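Local coordinates for protein Serpin48 (Tenebrio molitor, PDB 3OZQ) that inhibits the serine protease SPE with high specificity, as a serpin of the insect innate immune system, at residues A[95-100]-A[119-124]; A[161-166]-A[306-311]. One frame throughout, in Å; residues are numbered along the deposited sequence.

Interaction 1: residues A[95-100]-A[119-124]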
ATOM      1  N   ASN A  95     -12.594  -2.095  -0.715  1.00 35.25           N
ATOM      2  CA  ASN A  95     -12.396  -2.706   0.582  1.00 34.68           C
ATOM      3  C   ASN A  95     -13.729  -3.210   1.090  1.00 36.71           C
ATOM      4  O   ASN A  95     -14.729  -2.491   1.077  1.00 37.34           O
ATOM      5  CB  ASN A  95     -11.790  -1.714   1.588  1.00 36.70           C
ATOM      6  CG  ASN A  95     -10.411  -1.210   1.167  1.00 41.34           C
ATOM      7  OD1 ASN A  95      -9.863  -0.261   1.764  1.00 38.69           O
ATOM      8  ND2 ASN A  95      -9.842  -1.835   0.133  1.00 31.40           N
ATOM      9  N   LYS A  96     -13.741  -4.455   1.536  1.00 37.27           N
ATOM     10  CA  LYS A  96     -14.982  -5.066   1.980  1.00 36.17           C
ATOM     11  C   LYS A  96     -14.750  -6.091   3.072  1.00 36.79           C
ATOM     12  O   LYS A  96     -13.717  -6.761   3.119  1.00 35.53           O
ATOM     13  CB  LYS A  96     -15.691  -5.701   0.792  1.00 37.05           C
ATOM     14  CG  LYS A  96     -16.862  -6.553   1.177  1.00 40.41           C
ATOM     15  CD  LYS A  96     -18.156  -5.932   0.801  1.00 45.32           C
ATOM     16  CE  LYS A  96     -18.374  -5.989  -0.681  1.00 41.42           C
ATOM     17  NZ  LYS A  96     -19.850  -5.975  -0.947  1.00 39.04           N
ATOM     18  N   ILE A  97     -15.727  -6.206   3.966  1.00 36.40           N
ATOM     19  CA  ILE A  97     -15.679  -7.212   5.003  1.00 33.78           C
ATOM     20  C   ILE A  97     -16.844  -8.136   4.751  1.00 39.36           C
ATOM     21  O   ILE A  97     -17.988  -7.761   4.981  1.00 42.15           O
ATOM     22  CB  ILE A  97     -15.770  -6.583   6.403  1.00 38.73           C
ATOM     23  CG1 ILE A  97     -14.530  -5.712   6.665  1.00 37.96           C
ATOM     24  CG2 ILE A  97     -15.887  -7.658   7.472  1.00 38.50           C
ATOM     25  CD1 ILE A  97     -14.365  -5.311   8.127  1.00 34.93           C
ATOM     26  N   TYR A  98     -16.557  -9.317   4.217  1.00 35.67           N
ATOM     27  CA  TYR A  98     -17.596 -10.320   3.971  1.00 35.29           C
ATOM     28  C   TYR A  98     -17.756 -11.207   5.194  1.00 39.15           C
ATOM     29  O   TYR A  98     -16.759 -11.677   5.742  1.00 36.94           O
ATOM     30  CB  TYR A  98     -17.236 -11.187   2.773  1.00 36.05           C
ATOM     31  CG  TYR A  98     -17.416 -10.512   1.443  1.00 38.95           C
ATOM     32  CD1 TYR A  98     -18.636 -10.550   0.781  1.00 38.40           C
ATOM     33  CD2 TYR A  98     -16.363  -9.825   0.848  1.00 35.83           C
ATOM     34  CE1 TYR A  98     -18.796  -9.935  -0.440  1.00 41.85           C
ATOM     35  CE2 TYR A  98     -16.510  -9.213  -0.370  1.00 40.45           C
ATOM     36  CZ  TYR A  98     -17.724  -9.268  -1.015  1.00 40.47           C
ATOM     37  OH  TYR A  98     -17.865  -8.645  -2.230  1.00 36.09           O
ATOM     38  N   VAL A  99     -19.013 -11.451   5.590  1.00 34.83           N
ATOM     39  CA  VAL A  99     -19.330 -12.180   6.815  1.00 38.14           C
ATOM     40  C   VAL A  99     -20.246 -13.412   6.602  1.00 38.66           C
ATOM     41  O   VAL A  99     -21.178 -13.382   5.800  1.00 41.11           O
ATOM     42  CB  VAL A  99     -19.948 -11.222   7.869  1.00 37.24           C
ATOM     43  CG1 VAL A  99     -20.234 -11.957   9.152  1.00 41.16           C
ATOM     44  CG2 VAL A  99     -18.995 -10.029   8.122  1.00 36.71           C
ATOM     45  N   LYS A 100     -19.942 -14.487   7.318  1.00 38.14           N
ATOM     46  CA  LYS A 100     -20.650 -15.770   7.228  1.00 44.05           C
ATOM     47  C   LYS A 100     -22.168 -15.547   7.270  1.00 42.73           C
ATOM     48  O   LYS A 100     -22.638 -14.820   8.142  1.00 41.79           O
ATOM     49  CB  LYS A 100     -20.195 -16.627   8.413  1.00 45.15           C
ATOM     50  CG  LYS A 100     -20.659 -18.071   8.461  1.00 47.94           C
ATOM     51  CD  LYS A 100     -20.028 -18.750   9.674  1.00 41.27           C
ATOM     52  CE  LYS A 100     -20.718 -20.077  10.034  1.00 51.29           C
ATOM     53  NZ  LYS A 100     -20.400 -21.185   9.077  1.00 53.98           N
ATOM     54  N   ALA A 119     -15.226   1.622   3.045  1.00 41.07           N
ATOM     55  CA  ALA A 119     -15.351   0.209   2.729  1.00 41.75           C
ATOM     56  C   ALA A 119     -16.820  -0.169   2.841  1.00 49.46           C
ATOM     57  O   ALA A 119     -17.670   0.689   3.077  1.00 51.47           O
ATOM     58  CB  ALA A 119     -14.519  -0.617   3.685  1.00 40.82           C
ATOM     59  N   GLN A 120     -17.128  -1.448   2.666  1.00 45.18           N
ATOM     60  CA  GLN A 120     -18.465  -1.919   3.005  1.00 42.67           C
ATOM     61  C   GLN A 120     -18.443  -3.304   3.618  1.00 44.54           C
ATOM     62  O   GLN A 120     -17.387  -3.922   3.715  1.00 38.88           O
ATOM     63  CB  GLN A 120     -19.400  -1.836   1.809  1.00 45.88           C
ATOM     64  CG  GLN A 120     -19.113  -2.782   0.712  1.00 45.86           C
ATOM     65  CD  GLN A 120     -19.866  -2.405  -0.538  1.00 48.95           C
ATOM     66  OE1 GLN A 120     -20.321  -3.268  -1.290  1.00 47.43           O
ATOM     67  NE2 GLN A 120     -19.997  -1.103  -0.771  1.00 50.48           N
ATOM     68  N   SER A 121     -19.607  -3.775   4.069  1.00 39.55           N
ATOM     69  CA  SER A 121     -19.687  -5.094   4.676  1.00 45.74           C
ATOM     70  C   SER A 121     -20.954  -5.795   4.211  1.00 46.23           C
ATOM     71  O   SER A 121     -21.975  -5.153   3.955  1.00 47.59           O
ATOM     72  CB  SER A 121     -19.623  -4.997   6.196  1.00 43.99           C
ATOM     73  OG  SER A 121     -19.616  -6.283   6.795  1.00 49.06           O
ATOM     74  N   GLU A 122     -20.873  -7.113   4.088  1.00 47.13           N
ATOM     75  CA  GLU A 122     -21.896  -7.881   3.394  1.00 44.98           C
ATOM     76  C   GLU A 122     -21.828  -9.339   3.831  1.00 47.85           C
ATOM     77  O   GLU A 122     -20.741  -9.856   4.115  1.00 41.36           O
ATOM     78  CB  GLU A 122     -21.679  -7.733   1.883  1.00 46.13           C
ATOM     79  CG  GLU A 122     -22.543  -8.594   0.990  1.00 50.55           C
ATOM     80  CD  GLU A 122     -22.527  -8.112  -0.454  1.00 50.73           C
ATOM     81  OE1 GLU A 122     -22.500  -8.960  -1.385  1.00 48.81           O
ATOM     82  OE2 GLU A 122     -22.555  -6.874  -0.658  1.00 53.61           O
ATOM     83  N   ASN A 123     -22.994  -9.987   3.929  1.00 48.58           N
ATOM     84  CA  ASN A 123     -23.068 -11.415   4.231  1.00 41.86           C
ATOM     85  C   ASN A 123     -22.858 -12.231   2.981  1.00 42.78           C
ATOM     86  O   ASN A 123     -23.302 -11.843   1.901  1.00 46.62           O
ATOM     87  CB  ASN A 123     -24.426 -11.803   4.851  1.00 42.67           C
ATOM     88  CG  ASN A 123     -24.475 -11.564   6.342  1.00 42.36           C
ATOM     89  OD1 ASN A 123     -23.829 -12.266   7.115  1.00 45.33           O
ATOM     90  ND2 ASN A 123     -25.243 -10.564   6.757  1.00 45.60           N
ATOM     91  N   VAL A 124     -22.194 -13.371   3.124  1.00 43.08           N
ATOM     92  CA  VAL A 124     -21.945 -14.242   1.987  1.00 39.17           C
ATOM     93  C   VAL A 124     -21.856 -15.661   2.499  1.00 45.45           C
ATOM     94  O   VAL A 124     -21.370 -15.895   3.605  1.00 41.28           O
ATOM     95  CB  VAL A 124     -20.630 -13.859   1.225  1.00 45.66           C
ATOM     96  CG1 VAL A 124     -19.409 -14.046   2.116  1.00 40.59           C
ATOM     97  CG2 VAL A 124     -20.482 -14.677  -0.052  1.00 38.58           C
TER
HETATM   98  O   HOH W   1     -20.754  -8.320  -3.315  1.00 40.41           O

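Interaction 2: residues A[161-166]-A[306-311]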
ATOM      1  N   THR A 161     -14.567 -20.610   7.464  1.00 42.75           N
ATOM      2  CA  THR A 161     -14.433 -19.211   7.071  1.00 42.38           C
ATOM      3  C   THR A 161     -15.575 -18.425   7.700  1.00 41.89           C
ATOM      4  O   THR A 161     -16.744 -18.762   7.497  1.00 39.88           O
ATOM      5  CB  THR A 161     -14.408 -19.021   5.540  1.00 41.21           C
ATOM      6  OG1 THR A 161     -13.344 -19.794   4.984  1.00 40.52           O
ATOM      7  CG2 THR A 161     -14.176 -17.546   5.187  1.00 35.51           C
ATOM      8  N   ARG A 162     -15.220 -17.405   8.488  1.00 35.68           N
ATOM      9  CA  ARG A 162     -16.179 -16.609   9.264  1.00 33.30           C
ATOM     10  C   ARG A 162     -16.190 -15.130   8.875  1.00 35.35           C
ATOM     11  O   ARG A 162     -17.242 -14.564   8.610  1.00 34.19           O
ATOM     12  CB  ARG A 162     -15.899 -16.747  10.766  1.00 35.28           C
ATOM     13  CG  ARG A 162     -16.660 -17.920  11.433  1.00 36.94           C
ATOM     14  CD  ARG A 162     -15.884 -18.530  12.607  1.00 39.03           C
ATOM     15  NE  ARG A 162     -14.586 -19.093  12.198  1.00 41.19           N
ATOM     16  CZ  ARG A 162     -13.673 -19.558  13.049  1.00 39.43           C
ATOM     17  NH1 ARG A 162     -13.912 -19.536  14.351  1.00 47.61           N
ATOM     18  NH2 ARG A 162     -12.529 -20.047  12.607  1.00 39.95           N
ATOM     19  N   VAL A 163     -15.016 -14.503   8.865  1.00 35.52           N
ATOM     20  CA  VAL A 163     -14.893 -13.138   8.338  1.00 36.37           C
ATOM     21  C   VAL A 163     -13.688 -12.994   7.424  1.00 34.34           C
ATOM     22  O   VAL A 163     -12.564 -13.393   7.780  1.00 34.23           O
ATOM     23  CB  VAL A 163     -14.774 -12.080   9.454  1.00 35.35           C
ATOM     24  CG1 VAL A 163     -14.538 -10.687   8.846  1.00 33.65           C
ATOM     25  CG2 VAL A 163     -16.020 -12.084  10.331  1.00 38.11           C
ATOM     26  N   VAL A 164     -13.921 -12.413   6.250  1.00 32.29           N
ATOM     27  CA  VAL A 164     -12.855 -12.174   5.301  1.00 34.15           C
ATOM     28  C   VAL A 164     -12.764 -10.684   5.014  1.00 33.54           C
ATOM     29  O   VAL A 164     -13.762 -10.060   4.648  1.00 33.75           O
ATOM     30  CB  VAL A 164     -13.094 -12.935   3.982  1.00 37.09           C
ATOM     31  CG1 VAL A 164     -12.019 -12.575   2.956  1.00 32.69           C
ATOM     32  CG2 VAL A 164     -13.118 -14.435   4.251  1.00 34.06           C
ATOM     33  N   LEU A 165     -11.568 -10.129   5.209  1.00 32.95           N
ATOM     34  CA  LEU A 165     -11.246  -8.750   4.810  1.00 33.33           C
ATOM     35  C   LEU A 165     -10.636  -8.749   3.424  1.00 31.51           C
ATOM     36  O   LEU A 165      -9.609  -9.378   3.191  1.00 30.06           O
ATOM     37  CB  LEU A 165     -10.229  -8.109   5.759  1.00 30.02           C
ATOM     38  CG  LEU A 165     -10.404  -8.030   7.279  1.00 35.59           C
ATOM     39  CD1 LEU A 165     -10.007  -6.664   7.809  1.00 29.11           C
ATOM     40  CD2 LEU A 165     -11.779  -8.448   7.778  1.00 28.97           C
ATOM     41  N   ILE A 166     -11.270  -8.029   2.512  1.00 30.99           N
ATOM     42  CA  ILE A 166     -10.761  -7.870   1.159  1.00 30.79           C
ATOM     43  C   ILE A 166     -10.286  -6.432   0.987  1.00 34.05           C
ATOM     44  O   ILE A 166     -10.983  -5.506   1.401  1.00 32.74           O
ATOM     45  CB  ILE A 166     -11.875  -8.101   0.142  1.00 35.01           C
ATOM     46  CG1 ILE A 166     -12.199  -9.587   0.062  1.00 39.29           C
ATOM     47  CG2 ILE A 166     -11.461  -7.577  -1.203  1.00 37.97           C
ATOM     48  CD1 ILE A 166     -10.983 -10.467   0.170  1.00 35.62           C
ATOM     49  N   GLY A 306     -17.228 -14.839  19.975  1.00 40.13           N
ATOM     50  CA  GLY A 306     -16.719 -16.160  19.660  1.00 38.59           C
ATOM     51  C   GLY A 306     -17.378 -16.796  18.447  1.00 37.23           C
ATOM     52  O   GLY A 306     -16.867 -17.774  17.917  1.00 43.01           O
ATOM     53  N   ASP A 307     -18.505 -16.238  18.017  1.00 36.48           N
ATOM     54  CA  ASP A 307     -19.159 -16.628  16.771  1.00 40.17           C
ATOM     55  C   ASP A 307     -18.275 -16.359  15.546  1.00 42.27           C
ATOM     56  O   ASP A 307     -18.159 -17.187  14.640  1.00 38.40           O
ATOM     57  CB  ASP A 307     -20.470 -15.851  16.608  1.00 39.65           C
ATOM     58  CG  ASP A 307     -21.623 -16.441  17.441  1.00 50.25           C
ATOM     59  OD1 ASP A 307     -22.739 -15.883  17.378  1.00 45.83           O
ATOM     60  OD2 ASP A 307     -21.411 -17.459  18.143  1.00 44.46           O
ATOM     61  N   LEU A 308     -17.673 -15.178  15.501  1.00 45.00           N
ATOM     62  CA  LEU A 308     -16.878 -14.806  14.337  1.00 40.67           C
ATOM     63  C   LEU A 308     -15.430 -14.594  14.736  1.00 38.37           C
ATOM     64  O   LEU A 308     -15.138 -14.228  15.869  1.00 41.81           O
ATOM     65  CB  LEU A 308     -17.452 -13.553  13.687  1.00 40.61           C
ATOM     66  CG  LEU A 308     -18.863 -13.688  13.116  1.00 40.57           C
ATOM     67  CD1 LEU A 308     -19.344 -12.357  12.560  1.00 44.05           C
ATOM     68  CD2 LEU A 308     -18.932 -14.774  12.048  1.00 41.01           C
ATOM     69  N   VAL A 309     -14.525 -14.888  13.813  1.00 38.06           N
ATOM     70  CA  VAL A 309     -13.122 -14.534  13.955  1.00 35.45           C
ATOM     71  C   VAL A 309     -12.725 -13.984  12.598  1.00 37.91           C
ATOM     72  O   VAL A 309     -13.437 -14.198  11.614  1.00 35.92           O
ATOM     73  CB  VAL A 309     -12.236 -15.744  14.291  1.00 37.10           C
ATOM     74  CG1 VAL A 309     -12.814 -16.530  15.483  1.00 37.51           C
ATOM     75  CG2 VAL A 309     -12.090 -16.648  13.068  1.00 40.33           C
ATOM     76  N   ILE A 310     -11.608 -13.264  12.529  1.00 37.33           N
ATOM     77  CA  ILE A 310     -11.116 -12.848  11.233  1.00 30.37           C
ATOM     78  C   ILE A 310     -10.397 -14.035  10.619  1.00 35.63           C
ATOM     79  O   ILE A 310      -9.356 -14.464  11.112  1.00 37.24           O
ATOM     80  CB  ILE A 310     -10.137 -11.655  11.309  1.00 28.90           C
ATOM     81  CG1 ILE A 310     -10.824 -10.408  11.876  1.00 29.13           C
ATOM     82  CG2 ILE A 310      -9.588 -11.355   9.933  1.00 29.14           C
ATOM     83  CD1 ILE A 310      -9.899  -9.153  11.866  1.00 31.00           C
ATOM     84  N   SER A 311     -10.944 -14.552   9.530  1.00 33.11           N
ATOM     85  CA  SER A 311     -10.406 -15.763   8.923  1.00 35.66           C
ATOM     86  C   SER A 311      -9.276 -15.462   7.935  1.00 34.23           C
ATOM     87  O   SER A 311      -8.281 -16.182   7.877  1.00 35.32           O
ATOM     88  CB  SER A 311     -11.521 -16.536   8.223  1.00 31.65           C
ATOM     89  OG  SER A 311     -12.578 -16.814   9.114  1.00 34.78           O
TER
HETATM   90  O   HOH W   2     -11.437 -19.250  10.202  1.00 38.98           O

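Interaction 1: residues A[95-100]-A[119-124]
Lys96 on one strand reaches across to Gln120 and Glu122 on the next, in the parallel edge pair of the large central sheet of the serpin fold. Strands 90-100 and 120-124 are joined by helix 107-115 in a beta-alpha-beta crossover. Ile97 and Val99 each use both N and O to bond the backbone of 119-124. Lys96, Tyr98, Gln120 and Glu122 lie on one face, the side of helix 129-143. The lysine chain bends at chi2 (109°) and chi3 (73°), and its CD passes close to Gln120 CG. Lys96 NZ donates to Gln120 OE1 at 2.8 Å, in the carbonyl plane and on a lone pair. Lys96 NZ also forms a salt bridge with Glu122 OE2 at 2.9 Å, and the lysine makes a cation-pi contact with Trp139. An alanine in place of Lys96 would probably leave the Glu122 carboxylate without its charge mate and Gln120 OE1 without this donor. Tyr98 and Glu122 run side by side, with ring and carboxylate planes 75° apart. A water bridges them, 2.7 Å from Glu122 OE1 and 3.1 Å from Tyr98 OH. On the tyrosine's side, Val124 CG1 packs on Tyr98 CB at 3.7 Å. On the other face Ser121 OG donates to Ile97 O at 2.9 Å. Glu122 N reaches the same oxygen from the opposite face of its carbonyl plane.

Interaction 2: residues A[161-166]-A[306-311]
This is a backbone and side-chain junction between Arg162-Val163 and Leu308-Ser311, at the start of two parallel neighbours in the central sheet of the serpin fold. Strands 163-174 and 310-321 are the pair between which inhibitory serpins insert the reactive loop. The contact lies where both strands begin, and the two backbones still run 65° apart here. Ser311 is the main link. Ser311 N donates to Val163 O at 2.7 Å, in the carbonyl plane. Ser311 OG accepts Arg162 N at 2.8 Å, nearly straight at 165°. Val163 N adds a weak bond to Ser311 OG at 3.4 Å. One hydroxyl thus meets two successive backbone N-H groups where the strand starts.

The Arg162 side chain leans over the other segment. A bend at chi3 (-61°) places NE where Leu160 O holds it, and the guanidinium then lies against Val309, whose CG2 sits 3.3 Å above the centre of one face. Arg162 and Leu308 run alongside each other in opposite senses, Arg162 CB touching Leu308 CD2 at 3.8 Å. Val163 CG2 meets Leu308 CB at 3.9 Å, the two side chains crossing at about a right angle. Val309 N is buried here and has no hydrogen-bond partner in the model. A water joins the two polar ends, 2.8 Å from Arg162 NH2 and 2.9 Å from Ser311 OG.

In the fold
From the N terminus, the chain first runs through 95-100. It turns through helix 107-115 and returns at 119-124, where interaction 1 closes a short loop. Helix 129-143 follows and packs against the sheet. The chain then enters 161-166 and closes interaction 2 only at 306-311, after an excursion of 139 residues that is rich in strands. The two contacts come in series; they neither nest nor cross. They meet in space because strands 90-100 and 163-174 are antiparallel neighbours. Lys96 O probably accepts from Ile166 N, and Val99 packs on Leu308. With that antiparallel pairing between them, they set the order 120-124, 90-100, 163-174, 310-321 in the central sheet.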